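Long-range contact in sugar-binding transport ATP-binding protein (Pyrococcus horikoshii, PDB 1V43), which probably binds and hydrolyses ATP as the ATPase subunit of an ABC transporter that takes up sugars: residues I288-E296 and F330-L339. Sequence-based numbering, arbitrary orientation.
Sequences IRPEHMTVE and FGDELVKVKL
Met-293, Pro-290 and Lys-338 bury the most surface in this contact, which joins the two outermost strands, 293-295 and 333-339, of a five-stranded antiparallel sheet in the OB-type (TOBE) domain. The two edges approach each other steeply, consistent with the closing of an OB-type barrel, with the two short axes crossing at 76° and 6.2 Å apart at their closest. Met-293 reaches under strand 333-339 to Phe-330, Val-335 and Val-337. The bend at chi3 (76°) brings CE to the CZ corner of Phe-330, 3.3 Å away at an oblique approach to a poorly ordered ring. CE also packs 3.8 Å from CG2 of Val-337, whose side chain crosses that of Met-293 at about a right angle, while Val-335 CG2 lies over one face of the Phe-330 ring. Cut back to an alanine here, the residue would probably leave a gap between Phe-330 and Val-337 and take from CZ of the ring the methyl that touches it. Val-353 of the inner strand 350-356 also touches Met-293 and Phe-330.

At the other end, the single 3-10 turn at 290-291 meets the strand through its backbone. The N-H of Lys-338 points almost straight (174°) at Pro-290 O, 3.0 Å from N to O, but arrives from well above the carbonyl plane. Pro-290 CA approaches Lys-336 O at 3.1 Å in a CA-H...O contact, and the proline ring lies alongside the Lys-336 side chain. Lys-338 rests CB against Pro-290 CB, then runs fully extended away to a salt bridge with Asp-323 of the second subunit. Between the two strands, one water donates to both backbones, 2.8 Å from Met-293 O and 2.6 Å from Lys-338 O.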
loop_
_atom_site.group_PDB
_atom_site.type_symbol
_atom_site.label_atom_id
_atom_site.label_comp_id
_atom_site.label_asym_id
_atom_site.label_seq_id
_atom_site.Cartn_x
_atom_site.Cartn_y
_atom_site.Cartn_z
ATOM N N ILE A 288 -13.371 0.328 -16.340
ATOM C CA ILE A 288 -12.085 0.611 -16.967
ATOM C C ILE A 288 -11.151 0.990 -15.833
ATOM O O ILE A 288 -11.522 1.782 -14.973
ATOM C CB ILE A 288 -12.182 1.740 -18.028
ATOM C CG1 ILE A 288 -10.828 1.891 -18.717
ATOM C CG2 ILE A 288 -12.644 3.045 -17.398
ATOM C CD1 ILE A 288 -10.821 2.923 -19.790
ATOM N N ARG A 289 -9.963 0.384 -15.803
ATOM C CA ARG A 289 -9.004 0.647 -14.723
ATOM C C ARG A 289 -8.279 1.978 -14.870
ATOM O O ARG A 289 -7.969 2.385 -15.982
ATOM C CB ARG A 289 -7.948 -0.472 -14.648
ATOM C CG ARG A 289 -8.495 -1.848 -14.322
ATOM C CD ARG A 289 -7.349 -2.798 -14.063
ATOM N NE ARG A 289 -7.762 -4.187 -13.916
ATOM C CZ ARG A 289 -8.159 -4.750 -12.787
ATOM N NH1 ARG A 289 -8.218 -4.039 -11.668
ATOM N NH2 ARG A 289 -8.445 -6.048 -12.763
ATOM N N PRO A 290 -7.996 2.657 -13.742
ATOM C CA PRO A 290 -7.296 3.951 -13.684
ATOM C C PRO A 290 -6.028 3.928 -14.551
ATOM O O PRO A 290 -5.732 4.888 -15.268
ATOM C CB PRO A 290 -6.948 4.098 -12.202
ATOM C CG PRO A 290 -8.116 3.398 -11.515
ATOM C CD PRO A 290 -8.292 2.153 -12.384
ATOM N N GLU A 291 -5.297 2.817 -14.481
ATOM C CA GLU A 291 -4.061 2.649 -15.241
ATOM C C GLU A 291 -4.294 2.336 -16.717
ATOM O O GLU A 291 -3.330 2.211 -17.471
ATOM C CB GLU A 291 -3.187 1.541 -14.633
ATOM C CG GLU A 291 -3.780 0.129 -14.762
ATOM C CD GLU A 291 -4.574 -0.308 -13.531
ATOM O OE1 GLU A 291 -5.245 0.538 -12.909
ATOM O OE2 GLU A 291 -4.532 -1.507 -13.190
ATOM N N HIS A 292 -5.555 2.193 -17.132
ATOM C CA HIS A 292 -5.837 1.912 -18.535
ATOM C C HIS A 292 -6.413 3.131 -19.228
ATOM O O HIS A 292 -7.019 3.040 -20.293
ATOM C CB HIS A 292 -6.771 0.701 -18.695
ATOM C CG HIS A 292 -6.134 -0.597 -18.297
ATOM N ND1 HIS A 292 -4.769 -0.788 -18.330
ATOM C CD2 HIS A 292 -6.663 -1.743 -17.804
ATOM C CE1 HIS A 292 -4.482 -1.989 -17.865
ATOM N NE2 HIS A 292 -5.613 -2.590 -17.538
ATOM N N MET A 293 -6.198 4.279 -18.604
ATOM C CA MET A 293 -6.640 5.560 -19.130
ATOM C C MET A 293 -5.431 6.467 -19.055
ATOM O O MET A 293 -4.434 6.143 -18.405
ATOM C CB MET A 293 -7.757 6.149 -18.269
ATOM C CG MET A 293 -9.058 5.356 -18.274
ATOM S SD MET A 293 -10.161 5.864 -16.937
ATOM C CE MET A 293 -10.700 7.235 -17.558
ATOM N N THR A 294 -5.517 7.608 -19.721
ATOM C CA THR A 294 -4.432 8.574 -19.701
ATOM C C THR A 294 -5.040 9.949 -19.953
ATOM O O THR A 294 -6.259 10.081 -20.049
ATOM C CB THR A 294 -3.382 8.244 -20.776
ATOM O OG1 THR A 294 -2.194 9.009 -20.527
ATOM C CG2 THR A 294 -3.915 8.562 -22.177
ATOM N N VAL A 295 -4.197 10.971 -20.033
ATOM C CA VAL A 295 -4.667 12.335 -20.284
ATOM C C VAL A 295 -3.985 12.875 -21.542
ATOM O O VAL A 295 -2.810 12.610 -21.767
ATOM C CB VAL A 295 -4.315 13.284 -19.108
ATOM C CG1 VAL A 295 -4.523 14.718 -19.527
ATOM C CG2 VAL A 295 -5.176 12.981 -17.896
ATOM N N GLU A 296 -4.715 13.630 -22.355
ATOM C CA GLU A 296 -4.137 14.198 -23.569
ATOM C C GLU A 296 -2.888 15.014 -23.262
ATOM O O GLU A 296 -2.841 15.744 -22.264
ATOM C CB GLU A 296 -5.132 15.117 -24.278
ATOM C CG GLU A 296 -4.483 15.898 -25.428
ATOM C CD GLU A 296 -5.405 16.931 -26.050
ATOM O OE1 GLU A 296 -5.752 17.928 -25.346
ATOM O OE2 GLU A 296 -5.776 16.746 -27.249
ATOM N N PHE A 330 -16.368 12.696 -14.701
ATOM C CA PHE A 330 -16.875 12.284 -16.009
ATOM C C PHE A 330 -18.356 12.620 -15.967
ATOM O O PHE A 330 -19.146 11.864 -15.397
ATOM C CB PHE A 330 -16.715 10.773 -16.193
ATOM C CG PHE A 330 -15.428 10.368 -16.839
ATOM C CD1 PHE A 330 -14.231 10.987 -16.497
ATOM C CD2 PHE A 330 -15.409 9.342 -17.776
ATOM C CE1 PHE A 330 -13.032 10.589 -17.082
ATOM C CE2 PHE A 330 -14.216 8.936 -18.366
ATOM C CZ PHE A 330 -13.027 9.559 -18.018
ATOM N N GLY A 331 -18.739 13.746 -16.563
ATOM C CA GLY A 331 -20.136 14.127 -16.518
ATOM C C GLY A 331 -20.477 14.218 -15.045
ATOM O O GLY A 331 -19.784 14.907 -14.297
ATOM N N ASP A 332 -21.519 13.509 -14.620
ATOM C CA ASP A 332 -21.930 13.515 -13.214
ATOM C C ASP A 332 -21.123 12.513 -12.397
ATOM O O ASP A 332 -21.237 12.468 -11.168
ATOM C CB ASP A 332 -23.416 13.155 -13.074
ATOM C CG ASP A 332 -24.339 14.207 -13.659
ATOM O OD1 ASP A 332 -24.200 15.395 -13.288
ATOM O OD2 ASP A 332 -25.210 13.838 -14.481
ATOM N N GLU A 333 -20.306 11.718 -13.085
ATOM C CA GLU A 333 -19.511 10.689 -12.429
ATOM C C GLU A 333 -18.103 11.110 -12.028
ATOM O O GLU A 333 -17.590 12.134 -12.477
ATOM C CB GLU A 333 -19.437 9.462 -13.331
ATOM C CG GLU A 333 -19.762 8.173 -12.617
ATOM C CD GLU A 333 -21.161 8.164 -12.042
ATOM O OE1 GLU A 333 -22.121 8.397 -12.807
ATOM O OE2 GLU A 333 -21.300 7.920 -10.825
ATOM N N LEU A 334 -17.484 10.299 -11.175
ATOM C CA LEU A 334 -16.126 10.562 -10.700
ATOM C C LEU A 334 -15.271 9.303 -10.872
ATOM O O LEU A 334 -15.574 8.255 -10.301
ATOM C CB LEU A 334 -16.170 10.966 -9.228
ATOM C CG LEU A 334 -14.912 11.574 -8.608
ATOM C CD1 LEU A 334 -14.486 12.809 -9.387
ATOM C CD2 LEU A 334 -15.208 11.938 -7.159
ATOM N N VAL A 335 -14.208 9.402 -11.664
ATOM C CA VAL A 335 -13.333 8.256 -11.892
ATOM C C VAL A 335 -11.891 8.620 -11.577
ATOM O O VAL A 335 -11.543 9.800 -11.509
ATOM C CB VAL A 335 -13.395 7.759 -13.360
ATOM C CG1 VAL A 335 -14.830 7.432 -13.748
ATOM C CG2 VAL A 335 -12.808 8.808 -14.290
ATOM N N LYS A 336 -11.053 7.606 -11.388
ATOM C CA LYS A 336 -9.639 7.840 -11.096
ATOM C C LYS A 336 -8.797 7.469 -12.289
ATOM O O LYS A 336 -9.046 6.460 -12.935
ATOM C CB LYS A 336 -9.173 6.998 -9.908
ATOM C CG LYS A 336 -9.826 7.345 -8.591
ATOM C CD LYS A 336 -9.336 6.397 -7.523
ATOM C CE LYS A 336 -9.992 6.654 -6.190
ATOM N NZ LYS A 336 -9.431 5.737 -5.163
ATOM N N VAL A 337 -7.792 8.292 -12.565
ATOM C CA VAL A 337 -6.869 8.061 -13.662
ATOM C C VAL A 337 -5.461 8.002 -13.062
ATOM O O VAL A 337 -5.033 8.913 -12.347
ATOM C CB VAL A 337 -6.940 9.191 -14.703
ATOM C CG1 VAL A 337 -5.842 9.010 -15.745
ATOM C CG2 VAL A 337 -8.312 9.186 -15.380
ATOM N N LYS A 338 -4.741 6.925 -13.349
ATOM C CA LYS A 338 -3.405 6.776 -12.802
ATOM C C LYS A 338 -2.316 7.091 -13.815
ATOM O O LYS A 338 -2.204 6.426 -14.838
ATOM C CB LYS A 338 -3.220 5.357 -12.265
ATOM C CG LYS A 338 -1.847 5.099 -11.683
ATOM C CD LYS A 338 -1.756 3.680 -11.157
ATOM C CE LYS A 338 -0.360 3.370 -10.648
ATOM N NZ LYS A 338 -0.286 2.025 -10.030
ATOM N N LEU A 339 -1.515 8.110 -13.520
ATOM C CA LEU A 339 -0.427 8.507 -14.399
ATOM C C LEU A 339 0.922 8.233 -13.737
ATOM O O LEU A 339 1.104 8.505 -12.552
ATOM C CB LEU A 339 -0.515 9.996 -14.705
ATOM C CG LEU A 339 -1.822 10.518 -15.296
ATOM C CD1 LEU A 339 -1.768 12.041 -15.339
ATOM C CD2 LEU A 339 -2.031 9.930 -16.693
HETATM O O HOH W 1 -1.871 6.080 -17.410
#